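Local coordinates for protein putative esterase/lipase/thioesterase (Silicibacter sp., PDB 2PBL) that is probably a hydrolase of the alpha/beta-hydrolase fold that cleaves ester or thioester bonds, its natural substrate being unknown, at residues S80-S83 with H84-V87. Residues are numbered along the deposited sequence; the frame is centred on the assembly and turned at random.
Sequences SSWS and HLAV
Trp82 and Leu85 lie side by side on the buried flank of a 3-10 turn. CD1 of Leu85 reaches the indole edge near its plane, 4.0 Å from Trp82 CE3. With Trp82 CG anti to the carbonyl carbon and beside the backbone N (chi1 -38°), the indole lies alongside Leu85. Leu85 CB rests against Trp82 O, 3.3 Å away. That oxygen accepts a bond from Leu85 N, 3.0 Å long and at 155° at the hydrogen. The next bond repeats the spacing: Ala86 N gives to Ser83 O at 2.9 Å. Two successive i to i+3 bonds are the mark of a 3-10 turn. This one lies in the loop that leads from strand 64-69 into helix 87-91, part of the crossover to the parallel strand 94-99 of the alpha/beta-hydrolase fold. The inner flank is densely packed. The Trp82 ring stacks on His70 and meets Trp24 and Phe77, and Leu85 rests on Met98 and Ile246. An unidentified bound molecule lies about 4 Å from the Trp82 side chain, consistent with a pocket wall. Ser83 OG is taken by Arg32, which also bonds Ser80 O.

The other flank is looser, with Ser81 and His84 partly exposed. The His84 imidazole folds back over the turn (chi1 64°), with Leu85 CG over the rim of one face. Its edge faces Ser81 O in the ring plane, CE1 to O being 3.4 Å. Were His84 cut back to an alanine, Ser81 O would probably lose this edge contact, and Ser27 and Ala28 of helix 20-35 their imidazole neighbour.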
loop_
_atom_site.group_PDB
_atom_site.type_symbol
_atom_site.label_atom_id
_atom_site.label_comp_id
_atom_site.label_asym_id
_atom_site.label_seq_id
_atom_site.Cartn_x
_atom_site.Cartn_y
_atom_site.Cartn_z
ATOM N N SER A 80 1.462 12.547 -1.660
ATOM C CA SER A 80 2.597 13.462 -1.595
ATOM C C SER A 80 3.618 13.208 -0.496
ATOM O O SER A 80 4.704 13.766 -0.565
ATOM C CB SER A 80 2.153 14.923 -1.518
ATOM O OG SER A 80 1.620 15.264 -0.245
ATOM N N SER A 81 3.294 12.402 0.499
ATOM C CA SER A 81 4.259 12.084 1.558
ATOM C C SER A 81 5.194 10.907 1.260
ATOM O O SER A 81 6.058 10.582 2.096
ATOM C CB SER A 81 3.505 11.765 2.823
ATOM O OG SER A 81 2.922 12.957 3.347
ATOM N N TRP A 82 5.108 10.316 0.065
ATOM C CA TRP A 82 5.814 9.043 -0.168
ATOM C C TRP A 82 6.653 8.887 -1.425
ATOM O O TRP A 82 7.201 7.830 -1.642
ATOM C CB TRP A 82 4.786 7.914 -0.170
ATOM C CG TRP A 82 3.686 8.077 0.856
ATOM C CD1 TRP A 82 2.454 8.619 0.635
ATOM C CD2 TRP A 82 3.763 7.819 2.261
ATOM N NE1 TRP A 82 1.751 8.684 1.806
ATOM C CE2 TRP A 82 2.525 8.182 2.819
ATOM C CE3 TRP A 82 4.748 7.273 3.100
ATOM C CZ2 TRP A 82 2.248 8.037 4.180
ATOM C CZ3 TRP A 82 4.473 7.131 4.438
ATOM C CH2 TRP A 82 3.225 7.487 4.968
ATOM N N SER A 83 6.752 9.939 -2.228
ATOM C CA SER A 83 7.426 9.913 -3.526
ATOM C C SER A 83 8.827 9.379 -3.443
ATOM O O SER A 83 9.248 8.576 -4.284
ATOM C CB SER A 83 7.429 11.324 -4.124
ATOM O OG SER A 83 6.122 11.862 -3.954
ATOM N N HIS A 84 9.556 9.811 -2.415
ATOM C CA HIS A 84 10.971 9.416 -2.239
ATOM C C HIS A 84 11.166 7.882 -2.122
ATOM O O HIS A 84 12.267 7.348 -2.332
ATOM C CB HIS A 84 11.527 10.123 -1.000
ATOM C CG HIS A 84 10.859 9.710 0.274
ATOM N ND1 HIS A 84 9.547 10.007 0.569
ATOM C CD2 HIS A 84 11.335 9.015 1.332
ATOM C CE1 HIS A 84 9.244 9.510 1.755
ATOM N NE2 HIS A 84 10.319 8.912 2.248
ATOM N N LEU A 85 10.085 7.173 -1.817
ATOM C CA LEU A 85 10.140 5.718 -1.736
ATOM C C LEU A 85 10.202 5.052 -3.141
ATOM O O LEU A 85 10.346 3.832 -3.263
ATOM C CB LEU A 85 8.982 5.203 -0.909
ATOM C CG LEU A 85 8.880 5.737 0.541
ATOM C CD1 LEU A 85 7.656 5.188 1.243
ATOM C CD2 LEU A 85 10.153 5.428 1.381
ATOM N N ALA A 86 10.102 5.855 -4.191
ATOM C CA ALA A 86 10.201 5.352 -5.573
ATOM C C ALA A 86 11.635 5.064 -6.009
ATOM O O ALA A 86 11.863 4.329 -6.989
ATOM C CB ALA A 86 9.565 6.373 -6.533
ATOM N N VAL A 87 12.607 5.570 -5.253
ATOM C CA VAL A 87 14.018 5.478 -5.692
ATOM C C VAL A 87 14.550 4.060 -6.008
ATOM O O VAL A 87 15.112 3.826 -7.069
ATOM C CB VAL A 87 14.942 6.244 -4.661
ATOM C CG1 VAL A 87 16.405 5.930 -4.888
ATOM C CG2 VAL A 87 14.669 7.741 -4.778
#